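Local coordinates for protein RTX-adhesin (Marinomonas primoryensis, PDB 5IRB) that forms a calcium-bound part of a giant adhesin that binds its Antarctic bacterium to diatoms and ice, probably in the region that retains it at the cell surface, at residues L178-V188 with G200-V208; L142-M152 with T161-V171. All coordinates share one frame; numbering follows the deposited sequence.

Both contacts lie in the middle domain of the chain, and their centres are about 17 Å apart. They share one mixed sheet: strand 183-191 of contact 1 runs next to strand 149-154 of contact 2, and Ser187 N lies 2.9 Å from Ser151 O, a probable hydrogen bond. Contact 1 is a long hairpin pairing with two calcium ions at one end. Contact 2 pairs a short piece of the sheet's outermost strand, then passes into turns and reaches the opposite sheet through Trp169. Each contact is partly buried. Serine, threonine and glutamine line the exposed face of contact 1 and the calcium ions sit at its end, whereas valines, a methionine and an indole fill the inner side of contact 2.

Contact 1: residues L178-V188 with G200-V208; sequences LAQDNSFQVSV and GTTTSTHTV. With CA (calcium ion), chain J; CA (calcium ion), chain G.
His206 and Leu178 make the side-chain hydrogen bond of this contact: His206 NE2 donates to Leu178 O at 2.8 Å. The acceptor lies in the imidazole plane, and the N-H...O angle is 159°. The ring reaches it because CG sits between the backbone N and the carbonyl carbon (chi1 66°). This bond fixes the proton on NE2. The backbone of His206 is held as well, His206 N donating to Asn182 O at 2.8 Å. Asn182 CA covers one face of the imidazole, 3.7 Å from its centroid, a CH-pi contact. Beyond this point six antiparallel pairs run from Ser183-Thr205 to Val188-Gly200.

Two calcium ions lie near this end. One is bound by Asp181 OD1 and by Ser183 O, each at 2.3 Å; Asp181 OD2 is held by Asn155 N. The other takes Thr205 O at 2.4 Å, four waters, and Asp123 OD2 from outside the segments. A water also joins Gln185 OE1 to Thr203 OG1 on the exposed face.

The opposite face packs inward. Ser204 CB lies over one face of the Phe184 ring, 4.3 Å from the centroid. His206 CE1 meets the edge of that ring, and the two side chains cross at about a right angle. Val186 and Thr202 lie on the same face and touch Val116 of strand 112-116.

The contact is a beta hairpin in a calcium-binding beta-sandwich domain, with metal sites at the end where helix 175-180 leads into the strand.

Contact 2: residues L142-M152 with T161-V171; sequences LDASAGDTVSM and TVVLANKTWSV
Val150 and Trp169 form the tight part of this contact. Val150 CG1 sits over the centre of the indole six-membered ring, 3.9 Å from its centroid and 13° off the normal. With CG1 anti to the backbone N (chi1 171°), the other methyl, CG2, is left to meet Val163 CG2 at 3.6 Å. Met152 CE adds to the cluster, 3.8 Å from Trp169 CZ3, and meets Val171 CG1 tip to tip. Ile114 and Val116 of strand 112-116 also touch the indole. Val150 and Thr161 pair through two backbone hydrogen bonds.

Toward the turns the contact becomes more polar. Val163 N donates to Asp148 O, and Gly147 N donates to Val163 O at 2.8 Å. Gly147 is part of a type II turn from Ser145 to Asp148, and its CA is pressed close to Val162 CG1, at 3.5 Å. Ser145 N reaches Asp148 OD2 at 2.7 Å from above the carboxylate plane, and Tyr198 OH bonds the same oxygen. The looser, solvent side is where the exposed Ala146 rests its CB by Leu164 O and Ala165 in the neighbouring turn.

Lys167 spans this region with a chain extended beyond CG. Its NZ donates to Ala144 O at 2.9 Å, nearly in line with the carbonyl.

The chemistry implies two kinds of hold: apolar packing joins the two sheets of the sandwich, while main-chain carbonyls, one lysine and one carboxylate hold the turns at the end of the sandwich.

Contact 1: residues L178-V188 with G200-V208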
loop_
_atom_site.group_PDB
_atom_site.type_symbol
_atom_site.label_atom_id
_atom_site.label_comp_id
_atom_site.label_asym_id
_atom_site.label_seq_id
_atom_site.Cartn_x
_atom_site.Cartn_y
_atom_site.Cartn_z
ATOM N N LEU A 178 9.352 6.966 9.545
ATOM C CA LEU A 178 7.988 7.444 9.377
ATOM C C LEU A 178 7.818 8.845 9.956
ATOM O O LEU A 178 7.034 9.632 9.437
ATOM C CB LEU A 178 6.992 6.466 10.016
ATOM C CG LEU A 178 6.841 5.138 9.243
ATOM C CD1 LEU A 178 6.153 4.051 10.066
ATOM C CD2 LEU A 178 6.074 5.370 7.943
ATOM N N ALA A 179 8.541 9.153 11.033
ATOM C CA ALA A 179 8.523 10.509 11.597
ATOM C C ALA A 179 9.062 11.550 10.613
ATOM O O ALA A 179 8.704 12.732 10.695
ATOM C CB ALA A 179 9.314 10.565 12.907
ATOM N N GLN A 180 9.929 11.116 9.700
ATOM C CA GLN A 180 10.599 12.039 8.794
ATOM C C GLN A 180 10.084 12.024 7.367
ATOM O O GLN A 180 10.504 12.839 6.559
ATOM C CB GLN A 180 12.090 11.758 8.805
ATOM C CG GLN A 180 12.749 12.240 10.068
ATOM C CD GLN A 180 14.125 11.656 10.273
ATOM O OE1 GLN A 180 15.101 12.115 9.676
ATOM N NE2 GLN A 180 14.215 10.638 11.124
ATOM N N ASP A 181 9.190 11.097 7.049
ATOM C CA ASP A 181 8.719 10.936 5.684
ATOM C C ASP A 181 7.229 10.642 5.764
ATOM O O ASP A 181 6.838 9.486 5.952
ATOM C CB ASP A 181 9.464 9.778 4.984
ATOM C CG ASP A 181 9.204 9.712 3.487
ATOM O OD1 ASP A 181 8.384 10.498 2.974
ATOM O OD2 ASP A 181 9.802 8.838 2.816
ATOM N N ASN A 182 6.387 11.661 5.622
ATOM C CA ASN A 182 4.960 11.460 5.872
ATOM C C ASN A 182 4.140 11.122 4.633
ATOM O O ASN A 182 2.931 10.901 4.721
ATOM C CB ASN A 182 4.360 12.677 6.579
ATOM C CG ASN A 182 4.435 13.951 5.757
ATOM O OD1 ASN A 182 4.738 13.935 4.566
ATOM N ND2 ASN A 182 4.159 15.078 6.409
ATOM N N SER A 183 4.813 11.037 3.490
ATOM C CA SER A 183 4.165 10.628 2.257
ATOM C C SER A 183 5.126 9.804 1.393
ATOM O O SER A 183 6.189 10.275 0.995
ATOM C CB SER A 183 3.657 11.840 1.483
ATOM O OG SER A 183 2.966 11.405 0.325
ATOM N N PHE A 184 4.729 8.582 1.079
ATOM C CA PHE A 184 5.554 7.720 0.228
ATOM C C PHE A 184 4.767 6.764 -0.673
ATOM O O PHE A 184 3.620 6.429 -0.390
ATOM C CB PHE A 184 6.523 6.938 1.113
ATOM C CG PHE A 184 5.846 6.148 2.185
ATOM C CD1 PHE A 184 5.324 4.893 1.916
ATOM C CD2 PHE A 184 5.718 6.675 3.466
ATOM C CE1 PHE A 184 4.691 4.169 2.903
ATOM C CE2 PHE A 184 5.085 5.952 4.469
ATOM C CZ PHE A 184 4.567 4.692 4.174
ATOM N N GLN A 185 5.387 6.349 -1.776
ATOM C CA GLN A 185 4.828 5.314 -2.631
ATOM C C GLN A 185 5.091 3.890 -2.164
ATOM O O GLN A 185 6.154 3.590 -1.607
ATOM C CB GLN A 185 5.327 5.455 -4.057
ATOM C CG GLN A 185 4.675 6.585 -4.792
ATOM C CD GLN A 185 4.260 6.171 -6.192
ATOM O OE1 GLN A 185 3.184 6.546 -6.663
ATOM N NE2 GLN A 185 5.098 5.374 -6.857
ATOM N N VAL A 186 4.052 3.067 -2.292
ATOM C CA VAL A 186 4.118 1.626 -2.081
ATOM C C VAL A 186 3.746 0.909 -3.379
ATOM O O VAL A 186 2.749 1.261 -4.006
ATOM C CB VAL A 186 3.170 1.187 -0.962
ATOM C CG1 VAL A 186 3.298 -0.287 -0.704
ATOM C CG2 VAL A 186 3.519 1.953 0.325
ATOM N N SER A 187 4.537 -0.083 -3.785
ATOM C CA SER A 187 4.260 -0.802 -5.034
ATOM C C SER A 187 4.198 -2.295 -4.874
ATOM O O SER A 187 4.856 -2.865 -3.992
ATOM C CB SER A 187 5.331 -0.515 -6.076
ATOM O OG SER A 187 5.395 0.856 -6.372
ATOM N N VAL A 188 3.496 -2.925 -5.812
ATOM C CA VAL A 188 3.442 -4.366 -5.893
ATOM C C VAL A 188 3.855 -4.691 -7.317
ATOM O O VAL A 188 3.367 -4.095 -8.272
ATOM C CB VAL A 188 2.034 -4.968 -5.561
ATOM C CG1 VAL A 188 0.913 -4.405 -6.450
ATOM C CG2 VAL A 188 2.079 -6.480 -5.691
ATOM N N GLY A 200 1.514 -2.332 -9.624
ATOM C CA GLY A 200 0.505 -1.435 -9.088
ATOM C C GLY A 200 1.149 -0.578 -8.017
ATOM O O GLY A 200 2.084 -1.018 -7.354
ATOM N N THR A 201 0.675 0.650 -7.860
ATOM C CA THR A 201 1.221 1.552 -6.845
ATOM C C THR A 201 0.116 2.369 -6.193
ATOM O O THR A 201 -0.961 2.558 -6.778
ATOM C CB THR A 201 2.215 2.567 -7.428
ATOM O OG1 THR A 201 1.472 3.553 -8.162
ATOM C CG2 THR A 201 3.246 1.912 -8.344
ATOM N N THR A 202 0.420 2.908 -5.022
ATOM C CA THR A 202 -0.499 3.775 -4.298
ATOM C C THR A 202 0.349 4.646 -3.427
ATOM O O THR A 202 1.511 4.318 -3.135
ATOM C CB THR A 202 -1.501 3.015 -3.393
ATOM O OG1 THR A 202 -2.538 3.902 -2.970
ATOM C CG2 THR A 202 -0.819 2.445 -2.167
ATOM N N THR A 203 -0.216 5.773 -3.025
ATOM C CA THR A 203 0.512 6.684 -2.172
ATOM C C THR A 203 -0.060 6.651 -0.756
ATOM O O THR A 203 -1.252 6.860 -0.554
ATOM C CB THR A 203 0.483 8.090 -2.751
ATOM O OG1 THR A 203 1.232 8.084 -3.980
ATOM C CG2 THR A 203 1.092 9.069 -1.758
ATOM N N SER A 204 0.797 6.371 0.216
ATOM C CA SER A 204 0.406 6.408 1.611
ATOM C C SER A 204 0.831 7.737 2.228
ATOM O O SER A 204 1.986 8.164 2.104
ATOM C CB SER A 204 1.028 5.240 2.376
ATOM O OG SER A 204 0.598 5.224 3.734
ATOM N N THR A 205 -0.101 8.394 2.897
ATOM C CA THR A 205 0.247 9.609 3.595
ATOM C C THR A 205 -0.198 9.466 5.044
ATOM O O THR A 205 -1.188 8.777 5.342
ATOM C CB THR A 205 -0.419 10.830 2.983
ATOM O OG1 THR A 205 -1.835 10.750 3.184
ATOM C CG2 THR A 205 -0.093 10.934 1.484
ATOM N N HIS A 206 0.520 10.141 5.929
ATOM C CA HIS A 206 0.153 10.206 7.333
ATOM C C HIS A 206 0.631 11.540 7.894
ATOM O O HIS A 206 1.286 12.309 7.188
ATOM C CB HIS A 206 0.737 9.019 8.103
ATOM C CG HIS A 206 2.256 9.021 8.166
ATOM N ND1 HIS A 206 3.017 8.367 7.195
ATOM C CD2 HIS A 206 3.090 9.544 9.029
ATOM C CE1 HIS A 206 4.281 8.527 7.497
ATOM N NE2 HIS A 206 4.390 9.249 8.621
ATOM N N THR A 207 0.290 11.844 9.140
ATOM C CA THR A 207 0.810 13.070 9.747
ATOM C C THR A 207 1.701 12.716 10.927
ATOM O O THR A 207 1.605 11.619 11.491
ATOM C CB THR A 207 -0.320 14.029 10.177
ATOM O OG1 THR A 207 -1.127 13.432 11.200
ATOM C CG2 THR A 207 -1.180 14.369 8.964
ATOM N N VAL A 208 2.596 13.634 11.270
ATOM C CA VAL A 208 3.520 13.403 12.356
ATOM C C VAL A 208 3.278 14.463 13.434
ATOM O O VAL A 208 3.288 15.661 13.153
ATOM C CB VAL A 208 4.984 13.422 11.861
ATOM C CG1 VAL A 208 5.945 13.277 13.020
ATOM C CG2 VAL A 208 5.212 12.299 10.810
HETATM CA CA CA J . 8.169 11.493 0.931
HETATM CA CA CA G . -2.948 7.207 5.828
HETATM O O HOH W 1 3.145 15.906 9.325
HETATM O O HOH W 2 6.672 12.977 2.031
HETATM O O HOH W 3 0.517 6.536 -6.282
HETATM O O HOH W 4 -1.589 4.776 5.234
HETATM O O HOH W 5 -3.736 9.514 4.910
HETATM O O HOH W 6 -3.063 7.343 3.123
HETATM O O HOH W 7 -4.876 5.919 6.038
#

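Contact 2: residues L142-M152 with T161-V171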
loop_
_atom_site.group_PDB
_atom_site.type_symbol
_atom_site.label_atom_id
_atom_site.label_comp_id
_atom_site.label_asym_id
_atom_site.label_seq_id
_atom_site.Cartn_x
_atom_site.Cartn_y
_atom_site.Cartn_z
ATOM N N LEU A 142 -7.005 -7.184 -7.758
ATOM C CA LEU A 142 -7.097 -7.565 -9.163
ATOM C C LEU A 142 -6.149 -8.730 -9.461
ATOM O O LEU A 142 -6.276 -9.781 -8.834
ATOM C CB LEU A 142 -6.812 -6.366 -10.068
ATOM C CG LEU A 142 -7.859 -5.246 -9.909
ATOM C CD1 LEU A 142 -7.711 -4.192 -10.993
ATOM C CD2 LEU A 142 -9.315 -5.772 -9.853
ATOM N N ASP A 143 -5.237 -8.559 -10.419
ATOM C CA ASP A 143 -4.347 -9.644 -10.846
ATOM C C ASP A 143 -3.075 -9.821 -10.023
ATOM O O ASP A 143 -2.300 -10.720 -10.300
ATOM C CB ASP A 143 -3.977 -9.478 -12.327
ATOM C CG ASP A 143 -5.173 -9.664 -13.262
ATOM O OD1 ASP A 143 -6.054 -10.519 -12.970
ATOM O OD2 ASP A 143 -5.274 -8.882 -14.243
ATOM N N ALA A 144 -2.854 -8.962 -9.024
ATOM C CA ALA A 144 -1.757 -9.144 -8.070
ATOM C C ALA A 144 -1.930 -10.466 -7.314
ATOM O O ALA A 144 -3.048 -10.940 -7.147
ATOM C CB ALA A 144 -1.701 -7.952 -7.083
ATOM N N SER A 145 -0.834 -11.092 -6.892
ATOM C CA SER A 145 -0.921 -12.459 -6.387
ATOM C C SER A 145 -0.075 -12.669 -5.157
ATOM O O SER A 145 0.944 -12.020 -5.004
ATOM C CB SER A 145 -0.456 -13.452 -7.458
ATOM O OG SER A 145 -0.945 -13.070 -8.730
ATOM N N ALA A 146 -0.498 -13.601 -4.308
ATOM C CA ALA A 146 0.342 -14.185 -3.284
ATOM C C ALA A 146 1.722 -14.407 -3.850
ATOM O O ALA A 146 1.868 -14.950 -4.952
ATOM C CB ALA A 146 -0.250 -15.501 -2.791
ATOM N N GLY A 147 2.736 -13.997 -3.110
ATOM C CA GLY A 147 4.097 -14.264 -3.510
ATOM C C GLY A 147 4.712 -13.074 -4.212
ATOM O O GLY A 147 5.926 -13.020 -4.366
ATOM N N ASP A 148 3.900 -12.095 -4.582
ATOM C CA ASP A 148 4.426 -10.889 -5.229
ATOM C C ASP A 148 5.241 -10.033 -4.269
ATOM O O ASP A 148 5.031 -10.078 -3.053
ATOM C CB ASP A 148 3.290 -10.031 -5.815
ATOM C CG ASP A 148 2.682 -10.632 -7.096
ATOM O OD1 ASP A 148 3.296 -11.560 -7.663
ATOM O OD2 ASP A 148 1.603 -10.156 -7.531
ATOM N N THR A 149 6.157 -9.242 -4.829
ATOM C CA THR A 149 6.988 -8.345 -4.046
ATOM C C THR A 149 6.276 -7.026 -3.763
ATOM O O THR A 149 5.703 -6.406 -4.660
ATOM C CB THR A 149 8.320 -8.078 -4.756
ATOM O OG1 THR A 149 9.003 -9.319 -4.923
ATOM C CG2 THR A 149 9.210 -7.174 -3.933
ATOM N N VAL A 150 6.298 -6.622 -2.492
ATOM C CA VAL A 150 5.800 -5.317 -2.063
ATOM C C VAL A 150 6.974 -4.481 -1.582
ATOM O O VAL A 150 7.762 -4.940 -0.759
ATOM C CB VAL A 150 4.747 -5.457 -0.954
ATOM C CG1 VAL A 150 4.377 -4.077 -0.341
ATOM C CG2 VAL A 150 3.513 -6.146 -1.510
ATOM N N SER A 151 7.130 -3.285 -2.136
ATOM C CA SER A 151 8.243 -2.443 -1.733
ATOM C C SER A 151 7.847 -0.979 -1.501
ATOM O O SER A 151 6.817 -0.495 -1.986
ATOM C CB SER A 151 9.371 -2.532 -2.755
ATOM O OG SER A 151 8.962 -2.055 -4.009
ATOM N N MET A 152 8.671 -0.286 -0.726
ATOM C CA MET A 152 8.432 1.107 -0.379
ATOM C C MET A 152 9.748 1.674 0.092
ATOM O O MET A 152 10.550 0.950 0.682
ATOM C CB MET A 152 7.365 1.222 0.695
ATOM C CG MET A 152 7.747 0.525 1.987
ATOM S SD MET A 152 6.299 0.147 2.965
ATOM C CE MET A 152 5.838 -1.398 2.171
ATOM N N THR A 161 8.611 -6.600 1.379
ATOM C CA THR A 161 7.971 -7.807 1.895
ATOM C C THR A 161 7.270 -8.557 0.748
ATOM O O THR A 161 7.484 -8.254 -0.436
ATOM C CB THR A 161 6.987 -7.476 3.061
ATOM O OG1 THR A 161 6.540 -8.689 3.680
ATOM C CG2 THR A 161 5.791 -6.705 2.591
ATOM N N VAL A 162 6.490 -9.572 1.093
ATOM C CA VAL A 162 5.847 -10.399 0.089
ATOM C C VAL A 162 4.354 -10.548 0.370
ATOM O O VAL A 162 3.930 -10.580 1.527
ATOM C CB VAL A 162 6.523 -11.788 0.018
ATOM C CG1 VAL A 162 5.742 -12.743 -0.868
ATOM C CG2 VAL A 162 7.944 -11.649 -0.526
ATOM N N VAL A 163 3.554 -10.621 -0.691
ATOM C CA VAL A 163 2.133 -10.815 -0.534
ATOM C C VAL A 163 1.839 -12.209 0.039
ATOM O O VAL A 163 2.273 -13.223 -0.509
ATOM C CB VAL A 163 1.434 -10.597 -1.885
ATOM C CG1 VAL A 163 -0.054 -10.876 -1.783
ATOM C CG2 VAL A 163 1.761 -9.192 -2.444
ATOM N N LEU A 164 1.075 -12.253 1.128
ATOM C CA LEU A 164 0.679 -13.519 1.753
ATOM C C LEU A 164 -0.424 -14.212 0.977
ATOM O O LEU A 164 -0.996 -13.635 0.057
ATOM C CB LEU A 164 0.206 -13.291 3.192
ATOM C CG LEU A 164 1.074 -12.476 4.147
ATOM C CD1 LEU A 164 0.433 -12.487 5.501
ATOM C CD2 LEU A 164 2.453 -13.124 4.241
ATOM N N ALA A 165 -0.783 -15.408 1.427
ATOM C CA ALA A 165 -1.749 -16.238 0.712
ATOM C C ALA A 165 -3.069 -15.514 0.561
ATOM O O ALA A 165 -3.697 -15.568 -0.489
ATOM C CB ALA A 165 -1.946 -17.558 1.446
ATOM N N ASN A 166 -3.485 -14.798 1.598
ATOM C CA ASN A 166 -4.762 -14.108 1.496
ATOM C C ASN A 166 -4.661 -12.717 0.863
ATOM O O ASN A 166 -5.584 -11.933 0.989
ATOM C CB ASN A 166 -5.412 -14.018 2.872
ATOM C CG ASN A 166 -4.646 -13.115 3.809
ATOM O OD1 ASN A 166 -3.679 -12.449 3.411
ATOM N ND2 ASN A 166 -5.075 -13.074 5.058
ATOM N N LYS A 167 -3.523 -12.411 0.243
ATOM C CA LYS A 167 -3.291 -11.150 -0.477
ATOM C C LYS A 167 -3.088 -9.922 0.422
ATOM O O LYS A 167 -2.943 -8.807 -0.073
ATOM C CB LYS A 167 -4.405 -10.857 -1.495
ATOM C CG LYS A 167 -4.532 -11.919 -2.630
ATOM C CD LYS A 167 -5.055 -11.220 -3.883
ATOM C CE LYS A 167 -5.120 -12.122 -5.078
ATOM N NZ LYS A 167 -5.721 -11.386 -6.222
ATOM N N THR A 168 -3.038 -10.122 1.733
ATOM C CA THR A 168 -2.541 -9.064 2.598
ATOM C C THR A 168 -1.021 -9.096 2.645
ATOM O O THR A 168 -0.383 -10.009 2.094
ATOM C CB THR A 168 -3.092 -9.172 4.027
ATOM O OG1 THR A 168 -2.594 -10.363 4.639
ATOM C CG2 THR A 168 -4.627 -9.188 4.004
ATOM N N TRP A 169 -0.448 -8.042 3.224
ATOM C CA TRP A 169 0.990 -7.936 3.381
ATOM C C TRP A 169 1.243 -7.026 4.572
ATOM O O TRP A 169 0.423 -6.167 4.861
ATOM C CB TRP A 169 1.673 -7.387 2.125
ATOM C CG TRP A 169 1.156 -6.077 1.647
ATOM C CD1 TRP A 169 0.187 -5.859 0.691
ATOM C CD2 TRP A 169 1.540 -4.792 2.121
ATOM N NE1 TRP A 169 -0.033 -4.509 0.528
ATOM C CE2 TRP A 169 0.785 -3.818 1.421
ATOM C CE3 TRP A 169 2.459 -4.343 3.092
ATOM C CZ2 TRP A 169 0.908 -2.445 1.641
ATOM C CZ3 TRP A 169 2.588 -2.969 3.319
ATOM C CH2 TRP A 169 1.823 -2.042 2.598
ATOM N N SER A 170 2.368 -7.196 5.252
ATOM C CA SER A 170 2.757 -6.206 6.249
ATOM C C SER A 170 4.249 -6.241 6.427
ATOM O O SER A 170 4.891 -7.255 6.161
ATOM C CB SER A 170 2.066 -6.463 7.590
ATOM O OG SER A 170 2.496 -7.696 8.137
ATOM N N VAL A 171 4.802 -5.129 6.889
ATOM C CA VAL A 171 6.232 -5.063 7.133
ATOM C C VAL A 171 6.510 -4.041 8.249
ATOM O O VAL A 171 5.847 -2.994 8.337
ATOM C CB VAL A 171 6.996 -4.706 5.836
ATOM C CG1 VAL A 171 6.618 -3.336 5.333
ATOM C CG2 VAL A 171 8.492 -4.812 6.040
#